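303aa long hypothetical esterase (Sulfolobus tokodaii, PDB 3AIN) catalyses the hydrolysis of carboxylic esters, as a thermostable, dimeric carboxylesterase of the hormone-sensitive-lipase-like group with an alpha/beta hydrolase fold. Local coordinates at residues 179-182 with 183-187; 312-315 with 316-320. The protein carries 1 engineered substitution. All blocks are in the same frame, centred on the assembly; numbering follows the deposited sequence.

Contact 1 of 2, residues 179-182 with 183-187; sequences TAIL and SKKEN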
ATOM      1  N   THR A 179      23.274  -1.764  -1.805  1.00 13.20           N
ATOM      2  CA  THR A 179      23.799  -1.777  -0.431  1.00 13.14           C
ATOM      3  C   THR A 179      23.375  -3.020   0.329  1.00 14.98           C
ATOM      4  O   THR A 179      24.193  -3.652   1.013  1.00 13.96           O
ATOM      5  CB  THR A 179      23.347  -0.511   0.334  1.00 12.26           C
ATOM      6  OG1 THR A 179      23.979   0.620  -0.287  1.00 15.23           O
ATOM      7  CG2 THR A 179      23.812  -0.564   1.769  1.00 15.24           C
ATOM      8  N   ALA A 180      22.122  -3.433   0.135  1.00 12.59           N
ATOM      9  CA  ALA A 180      21.662  -4.679   0.732  1.00 13.59           C
ATOM     10  C   ALA A 180      22.407  -5.908   0.205  1.00 15.59           C
ATOM     11  O   ALA A 180      22.794  -6.771   1.001  1.00 15.92           O
ATOM     12  CB  ALA A 180      20.161  -4.849   0.561  1.00 11.52           C
ATOM     13  N   ILE A 181      22.697  -5.937  -1.093  1.00 14.27           N
ATOM     14  CA  ILE A 181      23.484  -7.043  -1.665  1.00 13.52           C
ATOM     15  C   ILE A 181      24.883  -7.050  -1.056  1.00 14.26           C
ATOM     16  O   ILE A 181      25.399  -8.108  -0.687  1.00 16.42           O
ATOM     17  CB  ILE A 181      23.557  -6.974  -3.203  1.00 15.32           C
ATOM     18  CG1 ILE A 181      22.159  -7.271  -3.784  1.00 11.66           C
ATOM     19  CG2 ILE A 181      24.588  -8.010  -3.769  1.00 14.75           C
ATOM     20  CD1 ILE A 181      21.946  -6.685  -5.146  1.00 11.88           C
ATOM     21  N   LEU A 182      25.510  -5.878  -0.999  1.00 14.07           N
ATOM     22  CA  LEU A 182      26.883  -5.794  -0.472  1.00 16.08           C
ATOM     23  C   LEU A 182      26.960  -6.150   1.013  1.00 18.67           C
ATOM     24  O   LEU A 182      27.983  -6.660   1.473  1.00 18.58           O
ATOM     25  CB  LEU A 182      27.463  -4.397  -0.703  1.00 15.92           C
ATOM     26  CG  LEU A 182      27.736  -4.026  -2.161  1.00 18.97           C
ATOM     27  CD1 LEU A 182      28.039  -2.534  -2.314  1.00 16.24           C
ATOM     28  CD2 LEU A 182      28.821  -4.886  -2.814  1.00 21.70           C
ATOM     29  N   SER A 183      25.883  -5.864   1.745  1.00 15.77           N
ATOM     30  CA  SER A 183      25.785  -6.157   3.183  1.00 19.05           C
ATOM     31  C   SER A 183      25.740  -7.657   3.448  1.00 27.20           C
ATOM     32  O   SER A 183      26.376  -8.163   4.377  1.00 21.30           O
ATOM     33  CB  SER A 183      24.539  -5.476   3.782  1.00 20.10           C
ATOM     34  OG  SER A 183      24.638  -4.058   3.697  1.00 23.69           O
ATOM     35  N   LYS A 184      25.042  -8.385   2.587  1.00 28.61           N
ATOM     36  CA  LYS A 184      24.980  -9.836   2.709  1.00 32.07           C
ATOM     37  C   LYS A 184      26.388 -10.429   2.628  1.00 34.01           C
ATOM     38  O   LYS A 184      26.791 -11.238   3.475  1.00 33.47           O
ATOM     39  CB  LYS A 184      24.067 -10.414   1.619  1.00 30.46           C
ATOM     40  CG  LYS A 184      24.500 -11.757   1.085  1.00 38.53           C
ATOM     41  CD  LYS A 184      23.369 -12.415   0.310  1.00 34.77           C
ATOM     42  CE  LYS A 184      23.512 -12.178  -1.181  1.00 29.92           C
ATOM     43  NZ  LYS A 184      22.872 -13.289  -1.981  1.00 23.96           N
ATOM     44  N   LYS A 185      27.198  -9.844   1.755  1.00 35.36           N
ATOM     45  CA  LYS A 185      28.530 -10.350   1.478  1.00 35.75           C
ATOM     46  C   LYS A 185      29.459 -10.144   2.666  1.00 37.26           C
ATOM     47  O   LYS A 185      30.385 -10.921   2.865  1.00 36.15           O
ATOM     48  CB  LYS A 185      29.111  -9.673   0.237  1.00 37.23           C
ATOM     49  CG  LYS A 185      28.193  -9.712  -0.979  1.00 38.26           C
ATOM     50  CD  LYS A 185      28.789  -8.923  -2.142  1.00 47.54           C
ATOM     51  CE  LYS A 185      29.332  -9.840  -3.224  1.00 59.82           C
ATOM     52  NZ  LYS A 185      28.308 -10.131  -4.268  1.00 62.08           N
ATOM     53  N   GLU A 186      29.119  -9.180   3.523  1.00 33.31           N
ATOM     54  CA  GLU A 186      29.913  -8.867   4.708  1.00 31.26           C
ATOM     55  C   GLU A 186      29.258  -9.300   6.014  1.00 31.83           C
ATOM     56  O   GLU A 186      29.541  -8.712   7.056  1.00 30.77           O
ATOM     57  CB  GLU A 186      30.188  -7.365   4.787  1.00 31.05           C
ATOM     58  CG  GLU A 186      30.725  -6.781   3.505  1.00 35.59           C
ATOM     59  CD  GLU A 186      32.025  -6.048   3.710  1.00 45.52           C
ATOM     60  OE1 GLU A 186      32.269  -5.583   4.842  1.00 44.93           O
ATOM     61  OE2 GLU A 186      32.756  -5.861   2.715  1.00 48.03           O
ATOM     62  N   ASN A 187      28.276 -10.198   5.926  1.00 30.33           N
ATOM     63  CA  ASN A 187      27.484 -10.641   7.079  1.00 32.24           C
ATOM     64  C   ASN A 187      26.850  -9.524   7.916  1.00 30.59           C
ATOM     65  O   ASN A 187      26.743  -9.632   9.136  1.00 29.63           O
ATOM     66  CB  ASN A 187      28.280 -11.609   7.973  1.00 34.19           C
ATOM     67  CG  ASN A 187      27.388 -12.654   8.640  1.00 44.43           C
ATOM     68  OD1 ASN A 187      27.807 -13.351   9.567  1.00 52.12           O
ATOM     69  ND2 ASN A 187      26.131 -12.716   8.211  1.00 51.90           N
TER
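S183 N and K184 N reach back one helical turn to T179 O and A180 O, the latter bond 3.2 Å long. From I181 and L182 onward the pattern frays: K185 N meets I181 O only weakly at 3.5 Å, and E186 N to L182 O is weak as well. Helix 171-185 closes in a Schellman motif, with N187, at positive phi (52°), as its C-prime residue and N187 N bonded to K184 O. This helix links strands 164-169 and 192-196 in a beta-alpha-beta unit of the alpha/beta hydrolase fold.

Among the side chains, S183 turns its hydroxyl beside its own backbone N (chi1 -64°), from where OG donates to T179 O at 2.8 Å. That oxygen thus accepts two bonds from one residue, OG and N arriving from opposite faces of the carbonyl plane. Replacing S183 by an alanine removes OG, which would probably leave T179 O with the backbone N-H of that residue as its remaining donor from this turn and strip the buried turn of a polar tie. L182 leans on F145 of helix 139-153, and its CD2 lies 4.1 Å from K185 CD. K184 leads away instead, its NZ bonded to the carbonyls of D248 and N250. The K185 chain folds back along the preceding turn, bringing CG to 3.2 Å from I181 O.

Contact 2 of 2, residues 312-315 with 316-320; sequences IGYV and LRKVF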
ATOM      1  N   ILE A 312       4.905   2.714   3.775  1.00 12.20           N
ATOM      2  CA  ILE A 312       6.310   2.596   4.190  1.00 12.67           C
ATOM      3  C   ILE A 312       6.436   2.642   5.727  1.00 16.51           C
ATOM      4  O   ILE A 312       7.135   1.815   6.328  1.00 17.33           O
ATOM      5  CB  ILE A 312       7.164   3.740   3.577  1.00 14.37           C
ATOM      6  CG1 ILE A 312       7.254   3.544   2.065  1.00 12.22           C
ATOM      7  CG2 ILE A 312       8.563   3.767   4.237  1.00 13.87           C
ATOM      8  CD1 ILE A 312       7.763   4.770   1.300  1.00 14.55           C
ATOM      9  N   GLY A 313       5.725   3.575   6.344  1.00 14.30           N
ATOM     10  CA  GLY A 313       5.710   3.734   7.813  1.00 14.63           C
ATOM     11  C   GLY A 313       5.148   2.508   8.514  1.00 20.67           C
ATOM     12  O   GLY A 313       5.781   1.964   9.429  1.00 17.96           O
ATOM     13  N   TYR A 314       4.126   1.902   7.911  1.00 15.30           N
ATOM     14  CA  TYR A 314       3.555   0.711   8.500  1.00 15.12           C
ATOM     15  C   TYR A 314       4.519  -0.478   8.471  1.00 15.70           C
ATOM     16  O   TYR A 314       4.718  -1.135   9.495  1.00 16.35           O
ATOM     17  CB  TYR A 314       2.234   0.298   7.838  1.00 15.13           C
ATOM     18  CG  TYR A 314       1.811  -1.077   8.321  1.00 14.90           C
ATOM     19  CD1 TYR A 314       1.341  -1.251   9.604  1.00 28.06           C
ATOM     20  CD2 TYR A 314       2.146  -2.209   7.586  1.00 19.15           C
ATOM     21  CE1 TYR A 314       1.042  -2.508  10.078  1.00 26.61           C
ATOM     22  CE2 TYR A 314       1.928  -3.463   8.073  1.00 24.53           C
ATOM     23  CZ  TYR A 314       1.359  -3.613   9.317  1.00 28.78           C
ATOM     24  OH  TYR A 314       1.274  -4.881   9.853  1.00 27.83           O
ATOM     25  N   VAL A 315       5.132  -0.753   7.320  1.00 14.62           N
ATOM     26  CA  VAL A 315       5.998  -1.929   7.235  1.00 14.64           C
ATOM     27  C   VAL A 315       7.220  -1.797   8.128  1.00 16.95           C
ATOM     28  O   VAL A 315       7.691  -2.783   8.681  1.00 16.24           O
ATOM     29  CB  VAL A 315       6.403  -2.355   5.804  1.00 14.43           C
ATOM     30  CG1 VAL A 315       5.136  -2.605   4.962  1.00 15.91           C
ATOM     31  CG2 VAL A 315       7.363  -1.339   5.128  1.00 18.98           C
ATOM     32  N   LEU A 316       7.763  -0.593   8.236  1.00 15.46           N
ATOM     33  CA  LEU A 316       8.942  -0.426   9.103  1.00 14.01           C
ATOM     34  C   LEU A 316       8.573  -0.471  10.589  1.00 14.18           C
ATOM     35  O   LEU A 316       9.312  -1.045  11.400  1.00 15.76           O
ATOM     36  CB  LEU A 316       9.677   0.865   8.766  1.00 13.11           C
ATOM     37  CG  LEU A 316      10.393   0.822   7.406  1.00 13.18           C
ATOM     38  CD1 LEU A 316      11.159   2.119   7.175  1.00 16.22           C
ATOM     39  CD2 LEU A 316      11.310  -0.430   7.258  1.00 16.40           C
ATOM     40  N   ARG A 317       7.423   0.078  10.950  1.00 14.21           N
ATOM     41  CA  ARG A 317       6.981  -0.070  12.351  1.00 15.85           C
ATOM     42  C   ARG A 317       6.772  -1.534  12.686  1.00 18.79           C
ATOM     43  O   ARG A 317       7.132  -2.004  13.782  1.00 19.49           O
ATOM     44  CB  ARG A 317       5.726   0.750  12.642  1.00 16.63           C
ATOM     45  CG  ARG A 317       6.004   2.240  12.701  1.00 18.04           C
ATOM     46  CD  ARG A 317       4.770   3.047  13.108  1.00 25.06           C
ATOM     47  NE  ARG A 317       3.841   3.257  11.998  1.00 50.29           N
ATOM     48  CZ  ARG A 317       2.639   2.692  11.912  1.00 49.61           C
ATOM     49  NH1 ARG A 317       2.230   1.852  12.853  1.00 53.85           N
ATOM     50  NH2 ARG A 317       1.881   2.893  10.843  1.00 47.97           N
ATOM     51  N   LYS A 318       6.178  -2.262  11.747  1.00 16.72           N
ATOM     52  CA  LYS A 318       5.963  -3.699  11.933  1.00 17.96           C
ATOM     53  C   LYS A 318       7.294  -4.420  12.125  1.00 20.81           C
ATOM     54  O   LYS A 318       7.447  -5.247  13.051  1.00 19.40           O
ATOM     55  CB  LYS A 318       5.193  -4.287  10.734  1.00 18.84           C
ATOM     56  CG  LYS A 318       5.122  -5.812  10.700  1.00 20.05           C
ATOM     57  CD  LYS A 318       4.586  -6.326   9.340  1.00 20.18           C
ATOM     58  CE  LYS A 318       5.686  -6.289   8.262  1.00 24.69           C
ATOM     59  NZ  LYS A 318       5.275  -7.004   7.008  1.00 19.95           N
ATOM     60  N   VAL A 319       8.222  -4.235  11.184  1.00 18.04           N
ATOM     61  CA  VAL A 319       9.477  -4.988  11.263  1.00 19.91           C
ATOM     62  C   VAL A 319      10.352  -4.575  12.454  1.00 17.38           C
ATOM     63  O   VAL A 319      10.995  -5.429  13.047  1.00 23.73           O
ATOM     64  CB  VAL A 319      10.293  -4.967   9.932  1.00 20.89           C
ATOM     65  CG1 VAL A 319      11.008  -3.639   9.748  1.00 21.83           C
ATOM     66  CG2 VAL A 319      11.313  -6.107   9.921  1.00 25.30           C
ATOM     67  N   PHE A 320      10.365  -3.293  12.810  1.00 16.24           N
ATOM     68  CA  PHE A 320      11.232  -2.819  13.910  1.00 15.62           C
ATOM     69  C   PHE A 320      10.584  -3.128  15.256  1.00 19.78           C
ATOM     70  O   PHE A 320      11.249  -3.603  16.179  1.00 22.53           O
ATOM     71  CB  PHE A 320      11.470  -1.307  13.824  1.00 16.67           C
ATOM     72  CG  PHE A 320      12.428  -0.894  12.732  1.00 18.98           C
ATOM     73  CD1 PHE A 320      13.588  -1.616  12.492  1.00 18.77           C
ATOM     74  CD2 PHE A 320      12.240   0.316  12.071  1.00 21.05           C
ATOM     75  CE1 PHE A 320      14.472  -1.216  11.475  1.00 20.21           C
ATOM     76  CE2 PHE A 320      13.167   0.761  11.119  1.00 23.03           C
ATOM     77  CZ  PHE A 320      14.273  -0.011  10.832  1.00 20.85           C
TER
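Four successive backbone bonds tie I312-V315 to L316-V319: L316 N to I312 O at 3.1 Å, then R317 N, K318 N and V319 N to the carbonyls of G313, Y314 and V315. Their N-H...O angles lie within 161-164°, evidence of a regular alpha-helix through this stretch.

Apolar contacts gather on the face turned to the sheet. I312 CG2 approaches L316 CD1 at 4.3 Å; beyond them I312 packs on V194, I196, L256 and I258, while L316 meets Y192 and A165. F320 continues this face onto A165. Helix 303-321 is the C-terminal helix of the alpha/beta hydrolase fold, laid here against strands 164-169, 192-196 and 255-260, with its other side turned to the second subunit.

Contacts of flat and charged groups lie toward that subunit. With CG of Y314 anti to the backbone N (chi1 170°), its ring and the K318 chain cross at a slant, K318 CB over one ring face and K318 CD 3.6 Å from Y314 OH. This is a touch between carbon and oxygen, and the buried hydroxyl has no polar partner in the model. K318 NZ forms salt bridges with E303 and D307 of the second subunit. R317 folds the other way: its guanidinium lays one face over Y314 CA, with NH2 3.6 Å from that atom and near the plane of the tyrosine ring at its edge. R317 NE lies 3.5 Å from G313 O at an angle too poor for a bond, and is satisfied instead by S119 O. R317 NH2 also lies close to R317 NH2 of the second subunit, a pairing of like charges.

Both contacts are local, contact 1 at the C-terminal end of helix 171-185 and contact 2 within helix 303-321, with contact 1 complete before contact 2 begins in the chain. Their centres are 21 Å apart and their nearest atoms about 12 Å, so they do not touch; each centre lies 16 Å from that of the chain. The central sheet connects them: strands 164-169 and 192-196, which flank the helix of contact 1 in sequence, also receive side chains from contact 2. A GxSxG pattern (G168, S170, G172) runs from the end of strand 164-169 into the start of helix 171-185, consistent with a nucleophile elbow. Contact 1 forms the far end of that helix, whereas contact 2 meets the second subunit.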